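Local coordinates for UDP-galactopyranose mutase (PDB 3HDQ), which probably interconverts UDP-galactopyranose and UDP-galactofuranose with the help of a bound FAD cofactor, and is captured here with its UDP-galactose substrate, at residues Q215-L219 and H220-R224; Q288-T292 and G293-Y297; D354-Q357 and D358-F361. All coordinates share one frame; numbering follows the deposited sequence.

The three contacts are all local, each made where one piece of structure gives way to the next, and no two share a helix or strand. Interactions 1 and 2 are largely buried and flank the substrate and flavin region, their centres about 20 Å apart; interaction 3 lies at the surface, its centre about 33 Å and 43 Å from theirs. Interaction 1 turns strand 214-218 into helix 222-229 through a backbone hydrogen bond and packing on aromatic rings. Interaction 2 leads a loop into strand 294-296, whose polar side chains hold the sugar nucleotide. Interaction 3 joins helix 340-355 to edge strand 359-361 of the parallel sheet by small apolar contacts, its polar side chains left at the exposed bend.

Interaction 1: residues Q215-L219 and H220-R224; sequences QAMPL and HGYTR
Pro218 and Gly221 close a type I beta turn, in which Gly221 N donates to Pro218 O over 2.8 Å with a fairly straight N-H...O angle of 160°. Gly221 is the N-cap residue of the following helix, and its backbone angles would jam any CB against the carbonyl O of His220. Just past it, the Tyr222 ring comes back over the strand. Pro218 CG sits above one face of this ring, toward the rim and 4.1 Å from the centroid, in a CH-pi contact. Met217 bends at every side-chain torsion, starting with CG beside the backbone N (chi1 -69°), and this curl brings CE obliquely to the phenol end, 3.5 Å from Tyr222 OH. That hydroxyl is itself hydrogen-bonded to the carbonyl of His85, an FAD-binding residue, so the ring is held at its polar end as well as over a face. On the outer side of the turn, Leu219 and His220 lie side by side, with Leu219 CG over the imidazole face at 4.0 Å from its centroid. His220 CB in turn rests 3.7 Å from the plane of the Arg224 guanidinium. An alanine in place of His220 would probably leave Leu219 without the flat ring it packs on and weaken the packing against Asp74 of the second subunit. Arg224 makes a salt bridge to that same Asp74 of the second subunit. Within the chain, strand 214-218 runs between antiparallel strands 88-89 and 104-106, Pro218 packs on Trp104, and helix 222-229 starts with Tyr222 N bonded to the Asp70 carboxylate.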
loop_
_atom_site.group_PDB
_atom_site.type_symbol
_atom_site.label_atom_id
_atom_site.label_comp_id
_atom_site.label_asym_id
_atom_site.label_seq_id
_atom_site.Cartn_x
_atom_site.Cartn_y
_atom_site.Cartn_z
ATOM N N GLN A 215 -10.754 14.449 -18.801
ATOM C CA GLN A 215 -11.289 13.233 -18.196
ATOM C C GLN A 215 -10.289 12.094 -18.353
ATOM O O GLN A 215 -10.005 11.647 -19.475
ATOM C CB GLN A 215 -12.644 12.871 -18.809
ATOM C CG GLN A 215 -13.698 13.972 -18.683
ATOM C CD GLN A 215 -15.091 13.534 -19.145
ATOM O OE1 GLN A 215 -15.545 12.427 -18.842
ATOM N NE2 GLN A 215 -15.778 14.415 -19.874
ATOM N N ALA A 216 -9.756 11.627 -17.228
ATOM C CA ALA A 216 -8.698 10.621 -17.247
ATOM C C ALA A 216 -8.411 10.068 -15.850
ATOM O O ALA A 216 -8.573 10.756 -14.852
ATOM C CB ALA A 216 -7.426 11.199 -17.875
ATOM N N MET A 217 -7.989 8.813 -15.794
ATOM C CA MET A 217 -7.730 8.146 -14.534
ATOM C C MET A 217 -6.221 8.021 -14.303
ATOM O O MET A 217 -5.461 7.816 -15.247
ATOM C CB MET A 217 -8.393 6.759 -14.522
ATOM C CG MET A 217 -9.919 6.787 -14.481
ATOM S SD MET A 217 -10.609 7.429 -12.936
ATOM C CE MET A 217 -9.869 6.314 -11.741
ATOM N N PRO A 218 -5.782 8.183 -13.045
ATOM C CA PRO A 218 -4.363 7.981 -12.752
ATOM C C PRO A 218 -3.919 6.605 -13.258
ATOM O O PRO A 218 -4.493 5.577 -12.866
ATOM C CB PRO A 218 -4.310 8.062 -11.226
ATOM C CG PRO A 218 -5.436 8.973 -10.868
ATOM C CD PRO A 218 -6.529 8.690 -11.880
ATOM N N LEU A 219 -2.916 6.597 -14.135
ATOM C CA LEU A 219 -2.531 5.381 -14.851
ATOM C C LEU A 219 -2.331 4.158 -13.939
ATOM O O LEU A 219 -2.770 3.053 -14.270
ATOM C CB LEU A 219 -1.305 5.621 -15.732
ATOM C CG LEU A 219 -0.867 4.435 -16.606
ATOM C CD1 LEU A 219 -1.956 4.067 -17.596
ATOM C CD2 LEU A 219 0.417 4.751 -17.355
ATOM N N HIS A 220 -1.699 4.349 -12.787
ATOM C CA HIS A 220 -1.527 3.230 -11.864
ATOM C C HIS A 220 -2.335 3.374 -10.584
ATOM O O HIS A 220 -2.012 2.772 -9.554
ATOM C CB HIS A 220 -0.049 3.018 -11.566
ATOM C CG HIS A 220 0.792 2.935 -12.803
ATOM N ND1 HIS A 220 0.649 1.931 -13.735
ATOM C CD2 HIS A 220 1.780 3.739 -13.264
ATOM C CE1 HIS A 220 1.509 2.120 -14.720
ATOM N NE2 HIS A 220 2.212 3.205 -14.450
ATOM N N GLY A 221 -3.393 4.178 -10.660
ATOM C CA GLY A 221 -4.299 4.360 -9.547
ATOM C C GLY A 221 -3.962 5.551 -8.668
ATOM O O GLY A 221 -2.878 6.124 -8.755
ATOM N N TYR A 222 -4.908 5.921 -7.816
ATOM C CA TYR A 222 -4.760 7.056 -6.916
ATOM C C TYR A 222 -3.646 6.878 -5.892
ATOM O O TYR A 222 -2.880 7.797 -5.628
ATOM C CB TYR A 222 -6.087 7.298 -6.178
ATOM C CG TYR A 222 -7.195 7.765 -7.095
ATOM C CD1 TYR A 222 -8.146 6.877 -7.580
ATOM C CD2 TYR A 222 -7.266 9.090 -7.496
ATOM C CE1 TYR A 222 -9.149 7.310 -8.426
ATOM C CE2 TYR A 222 -8.257 9.531 -8.342
ATOM C CZ TYR A 222 -9.197 8.640 -8.809
ATOM O OH TYR A 222 -10.185 9.089 -9.657
ATOM N N THR A 223 -3.559 5.694 -5.310
ATOM C CA THR A 223 -2.627 5.477 -4.213
ATOM C C THR A 223 -1.184 5.746 -4.632
ATOM O O THR A 223 -0.447 6.460 -3.932
ATOM C CB THR A 223 -2.807 4.080 -3.593
ATOM O OG1 THR A 223 -4.099 4.024 -2.988
ATOM C CG2 THR A 223 -1.741 3.796 -2.535
ATOM N N ARG A 224 -0.796 5.195 -5.776
ATOM C CA ARG A 224 0.495 5.506 -6.376
ATOM C C ARG A 224 0.707 7.020 -6.525
ATOM O O ARG A 224 1.775 7.532 -6.210
ATOM C CB ARG A 224 0.637 4.797 -7.726
ATOM C CG ARG A 224 0.755 3.283 -7.581
ATOM C CD ARG A 224 2.166 2.893 -7.190
ATOM N NE ARG A 224 3.094 3.360 -8.218
ATOM C CZ ARG A 224 3.336 2.706 -9.353
ATOM N NH1 ARG A 224 2.731 1.545 -9.600
ATOM N NH2 ARG A 224 4.187 3.210 -10.240
#

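Interaction 2: residues Q288-T292 and G293-Y297; sequences QLLPT and GTVNY. With GDU (galactose-uridine-5'-diphosphate), chain K.
Thr292 bends back toward Thr294 across Gly293, and this corner is the compact part of the contact. Thr292 OG1 stands between the backbone N and the carbonyl carbon (chi1 38°), which turns the hydroxyl toward the strand; its bond to Thr294 O, at 3.4 Å, is a weak one. Gly293 is buried at the apex and tied by its backbone to Glu308 of the neighbouring strand. The Leu290 side is looser: its CD1 comes no nearer than 4.1 Å to Gly293 O and 4.4 Å to Val295 CG2, an apolar touch without interlocking. Beyond it, Gln288, Leu289 and Pro291 lie toward solvent, though the backbone amides of Leu289 and Leu290 are still gripped by the Glu308 carboxylate.

The other side of the strand faces the ligand. Asn296 ND2 donates to O4 of the uracil over 3.1 Å at an angle of 153°, a bond to the carbonyl oxygen of the base. Thr294 OG1 has its stronger partner in Ser307 OG, which would probably limit the turning of the hydroxyl; its bond to the O6' hydroxyl of the galactose, at 3.3 Å, is weak. Two alternate residues of strand 294-296 thus touch opposite ends of one substrate, while Val295 between them packs on Leu119. This is the UDP-galactose pocket of the mutase, where Arg305, Arg198 and several tyrosines also bind the nucleotide sugar.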
loop_
_atom_site.group_PDB
_atom_site.type_symbol
_atom_site.label_atom_id
_atom_site.label_comp_id
_atom_site.label_asym_id
_atom_site.label_seq_id
_atom_site.Cartn_x
_atom_site.Cartn_y
_atom_site.Cartn_z
ATOM N N GLN A 288 -16.418 -9.636 -17.514
ATOM C CA GLN A 288 -17.226 -8.430 -17.498
ATOM C C GLN A 288 -18.631 -8.714 -17.040
ATOM O O GLN A 288 -19.298 -9.592 -17.568
ATOM C CB GLN A 288 -17.271 -7.807 -18.883
ATOM C CG GLN A 288 -18.113 -6.560 -18.941
ATOM C CD GLN A 288 -17.839 -5.755 -20.186
ATOM O OE1 GLN A 288 -16.683 -5.535 -20.543
ATOM N NE2 GLN A 288 -18.894 -5.304 -20.852
ATOM N N LEU A 289 -19.079 -7.950 -16.059
ATOM C CA LEU A 289 -20.396 -8.131 -15.504
ATOM C C LEU A 289 -21.363 -7.088 -16.048
ATOM O O LEU A 289 -22.523 -7.392 -16.308
ATOM C CB LEU A 289 -20.330 -8.026 -13.981
ATOM C CG LEU A 289 -21.558 -8.546 -13.241
ATOM C CD1 LEU A 289 -21.733 -10.028 -13.540
ATOM C CD2 LEU A 289 -21.394 -8.315 -11.757
ATOM N N LEU A 290 -20.889 -5.857 -16.214
ATOM C CA LEU A 290 -21.773 -4.750 -16.555
ATOM C C LEU A 290 -21.421 -4.224 -17.927
ATOM O O LEU A 290 -20.295 -4.396 -18.383
ATOM C CB LEU A 290 -21.643 -3.600 -15.544
ATOM C CG LEU A 290 -21.798 -3.869 -14.044
ATOM C CD1 LEU A 290 -21.666 -2.566 -13.226
ATOM C CD2 LEU A 290 -23.119 -4.535 -13.746
ATOM N N PRO A 291 -22.381 -3.560 -18.582
ATOM C CA PRO A 291 -22.141 -2.905 -19.871
ATOM C C PRO A 291 -21.409 -1.558 -19.774
ATOM O O PRO A 291 -20.816 -1.171 -20.770
ATOM C CB PRO A 291 -23.551 -2.717 -20.446
ATOM C CG PRO A 291 -24.461 -2.723 -19.261
ATOM C CD PRO A 291 -23.804 -3.548 -18.193
ATOM N N THR A 292 -21.448 -0.859 -18.638
ATOM C CA THR A 292 -20.649 0.374 -18.457
ATOM C C THR A 292 -20.044 0.389 -17.075
ATOM O O THR A 292 -20.263 -0.532 -16.294
ATOM C CB THR A 292 -21.477 1.684 -18.508
ATOM O OG1 THR A 292 -22.743 1.475 -17.863
ATOM C CG2 THR A 292 -21.684 2.169 -19.898
ATOM N N GLY A 293 -19.340 1.477 -16.755
ATOM C CA GLY A 293 -18.729 1.652 -15.446
ATOM C C GLY A 293 -19.685 1.549 -14.272
ATOM O O GLY A 293 -19.389 0.889 -13.278
ATOM N N THR A 294 -20.846 2.187 -14.395
ATOM C CA THR A 294 -21.814 2.211 -13.308
ATOM C C THR A 294 -23.243 2.103 -13.825
ATOM O O THR A 294 -23.620 2.773 -14.795
ATOM C CB THR A 294 -21.677 3.523 -12.487
ATOM O OG1 THR A 294 -20.357 3.612 -11.936
ATOM C CG2 THR A 294 -22.699 3.579 -11.359
ATOM N N VAL A 295 -24.039 1.258 -13.174
ATOM C CA VAL A 295 -25.471 1.211 -13.412
ATOM C C VAL A 295 -26.195 1.764 -12.186
ATOM O O VAL A 295 -25.989 1.254 -11.077
ATOM C CB VAL A 295 -25.977 -0.239 -13.644
ATOM C CG1 VAL A 295 -27.491 -0.249 -13.761
ATOM C CG2 VAL A 295 -25.349 -0.853 -14.869
ATOM N N ASN A 296 -27.034 2.787 -12.381
ATOM C CA ASN A 296 -27.842 3.357 -11.285
ATOM C C ASN A 296 -29.192 2.663 -11.146
ATOM O O ASN A 296 -29.752 2.188 -12.131
ATOM C CB ASN A 296 -28.069 4.870 -11.462
ATOM C CG ASN A 296 -26.821 5.696 -11.184
ATOM O OD1 ASN A 296 -25.773 5.163 -10.800
ATOM N ND2 ASN A 296 -26.924 7.005 -11.383
ATOM N N TYR A 297 -29.723 2.626 -9.925
ATOM C CA TYR A 297 -31.017 1.999 -9.663
ATOM C C TYR A 297 -31.965 2.931 -8.920
ATOM O O TYR A 297 -32.112 2.831 -7.711
ATOM C CB TYR A 297 -30.833 0.703 -8.875
ATOM C CG TYR A 297 -30.211 -0.402 -9.695
ATOM C CD1 TYR A 297 -28.846 -0.643 -9.648
ATOM C CD2 TYR A 297 -30.992 -1.200 -10.531
ATOM C CE1 TYR A 297 -28.271 -1.656 -10.406
ATOM C CE2 TYR A 297 -30.423 -2.220 -11.292
ATOM C CZ TYR A 297 -29.064 -2.441 -11.220
ATOM O OH TYR A 297 -28.491 -3.442 -11.972
HETATM N N1 GDU K . -29.388 11.670 -8.973
HETATM C C2 GDU K . -30.372 10.951 -9.253
HETATM N N3 GDU K . -30.608 9.957 -9.999
HETATM C C4 GDU K . -29.523 9.536 -10.673
HETATM C C5 GDU K . -28.252 10.270 -10.466
HETATM C C6 GDU K . -28.237 11.312 -9.611
HETATM O O2 GDU K . -31.533 11.346 -8.536
HETATM O O4 GDU K . -29.576 8.558 -11.415
HETATM C C1D GDU K . -29.417 12.752 -8.031
HETATM C C2D GDU K . -29.301 12.417 -6.524
HETATM O O2D GDU K . -29.924 13.394 -5.699
HETATM C C3D GDU K . -27.796 12.397 -6.360
HETATM C C4D GDU K . -27.458 13.677 -7.122
HETATM O O4D GDU K . -28.367 13.718 -8.227
HETATM O O3D GDU K . -27.426 12.434 -4.984
HETATM C C5D GDU K . -25.985 13.920 -7.415
HETATM O O5D GDU K . -25.617 12.827 -8.276
HETATM P PA GDU K . -24.146 12.208 -8.291
HETATM O O1A GDU K . -24.028 11.341 -9.497
HETATM O O2A GDU K . -23.188 13.320 -8.400
HETATM O O3A GDU K . -23.923 11.277 -7.024
HETATM P PB GDU K . -22.493 11.010 -6.400
HETATM O O1B GDU K . -22.836 10.134 -5.254
HETATM O O2B GDU K . -21.767 12.182 -5.851
HETATM O O3B GDU K . -21.525 10.150 -7.351
HETATM C "C1'" GDU K . -20.101 9.928 -7.374
HETATM C "C2'" GDU K . -19.425 11.087 -8.136
HETATM C "C3'" GDU K . -20.224 11.251 -9.450
HETATM C "C4'" GDU K . -19.955 9.993 -10.329
HETATM C "C5'" GDU K . -20.270 8.725 -9.487
HETATM C "C6'" GDU K . -19.772 7.405 -10.142
HETATM O "O2'" GDU K . -19.362 12.284 -7.339
HETATM O "O3'" GDU K . -19.821 12.481 -10.095
HETATM O "O4'" GDU K . -18.572 10.025 -10.741
HETATM O "O5'" GDU K . -19.876 8.687 -8.087
HETATM O "O6'" GDU K . -20.825 6.696 -10.837
#

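Interaction 3: residues D354-Q357 and D358-F361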
loop_
_atom_site.group_PDB
_atom_site.type_symbol
_atom_site.label_atom_id
_atom_site.label_comp_id
_atom_site.label_asym_id
_atom_site.label_seq_id
_atom_site.Cartn_x
_atom_site.Cartn_y
_atom_site.Cartn_z
ATOM N N ASP A 354 -13.631 30.097 11.625
ATOM C CA ASP A 354 -13.005 31.345 11.183
ATOM C C ASP A 354 -12.282 32.030 12.331
ATOM O O ASP A 354 -11.353 32.819 12.118
ATOM C CB ASP A 354 -14.051 32.317 10.617
ATOM C CG ASP A 354 -14.625 31.866 9.272
ATOM O OD1 ASP A 354 -15.678 32.411 8.880
ATOM O OD2 ASP A 354 -14.036 30.977 8.609
ATOM N N ALA A 355 -12.720 31.737 13.550
ATOM C CA ALA A 355 -12.162 32.393 14.717
ATOM C C ALA A 355 -10.997 31.607 15.317
ATOM O O ALA A 355 -10.171 32.172 16.028
ATOM C CB ALA A 355 -13.246 32.616 15.756
ATOM N N ALA A 356 -10.933 30.305 15.042
ATOM C CA ALA A 356 -9.867 29.478 15.602
ATOM C C ALA A 356 -8.520 29.988 15.107
ATOM O O ALA A 356 -8.239 30.014 13.905
ATOM C CB ALA A 356 -10.065 28.020 15.246
ATOM N N GLN A 357 -7.693 30.413 16.048
ATOM C CA GLN A 357 -6.494 31.161 15.699
ATOM C C GLN A 357 -5.585 30.414 14.721
ATOM O O GLN A 357 -5.413 30.835 13.569
ATOM C CB GLN A 357 -5.739 31.586 16.968
ATOM C CG GLN A 357 -6.609 32.396 17.929
ATOM C CD GLN A 357 -5.811 33.138 18.989
ATOM O OE1 GLN A 357 -4.693 32.750 19.330
ATOM N NE2 GLN A 357 -6.392 34.213 19.521
ATOM N N ASP A 358 -5.022 29.300 15.172
ATOM C CA ASP A 358 -4.011 28.612 14.379
ATOM C C ASP A 358 -4.510 27.343 13.690
ATOM O O ASP A 358 -3.784 26.357 13.606
ATOM C CB ASP A 358 -2.800 28.296 15.251
ATOM C CG ASP A 358 -1.923 29.503 15.468
ATOM O OD1 ASP A 358 -1.979 30.071 16.580
ATOM O OD2 ASP A 358 -1.203 29.893 14.517
ATOM N N VAL A 359 -5.744 27.380 13.200
ATOM C CA VAL A 359 -6.308 26.253 12.482
ATOM C C VAL A 359 -6.951 26.725 11.190
ATOM O O VAL A 359 -7.738 27.672 11.192
ATOM C CB VAL A 359 -7.357 25.508 13.328
ATOM C CG1 VAL A 359 -7.837 24.259 12.606
ATOM C CG2 VAL A 359 -6.769 25.125 14.666
ATOM N N THR A 360 -6.603 26.086 10.078
ATOM C CA THR A 360 -7.359 26.319 8.852
ATOM C C THR A 360 -8.077 25.067 8.340
ATOM O O THR A 360 -7.533 23.962 8.337
ATOM C CB THR A 360 -6.573 27.110 7.750
ATOM O OG1 THR A 360 -6.723 26.471 6.479
ATOM C CG2 THR A 360 -5.122 27.244 8.075
ATOM N N PHE A 361 -9.330 25.269 7.948
ATOM C CA PHE A 361 -10.222 24.190 7.571
ATOM C C PHE A 361 -10.304 24.097 6.050
ATOM O O PHE A 361 -10.478 25.109 5.369
ATOM C CB PHE A 361 -11.609 24.425 8.195
ATOM C CG PHE A 361 -11.608 24.400 9.701
ATOM C CD1 PHE A 361 -11.011 25.422 10.425
ATOM C CD2 PHE A 361 -12.190 23.346 10.391
ATOM C CE1 PHE A 361 -10.988 25.394 11.792
ATOM C CE2 PHE A 361 -12.174 23.314 11.772
ATOM C CZ PHE A 361 -11.575 24.347 12.475
#
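The Phe361 ring meets Ala356 at its edge: the methyl carbon CB lies near the ring plane, 4.4 Å from CE1, and neither face is taken by a residue of these two segments. Further round, the ring pairs edge-to-face with Phe264 of helix 261-264 and touches Val261; the Phe361 side chain is about 10 Å from the nearest atom of FAD. With CG beside the backbone N (chi1 -64°), the ring of Phe361 is carried back toward the bend, which is how an alanine five residues earlier can reach it. The same methyl also approaches Val359, CB to CB at 4.2 Å, so one small side chain serves two residues that alternate along the strand. Val359 packs on Phe264, and Ala356, Val359 and Phe361 form a modest patch on one side of the bend.

The flat polar groups behave differently. Gln357 runs out extended, carrying its amide clear of the apolar patch. The Asp358 carboxylate lies on the exposed outside of the bend, its OD1 coming within 4.1 Å of Gln357 CB, a carbon contact and no polar pairing. What carries the contact is therefore apolar packing and the folding back of the chain, whose CA atoms at Ala356 and Val359 are 5.7 Å apart. Beyond the bend, backbone hydrogen bonds of Asp358 and Thr360 with Met255 attach the chain to strand 252-257. Helix 340-355 thereby passes into strand 359-361, the outermost strand on its side of the five-stranded parallel sheet. Such a helix-to-strand connection is a standard element of the Rossmann-like, FAD-binding parallel sheet.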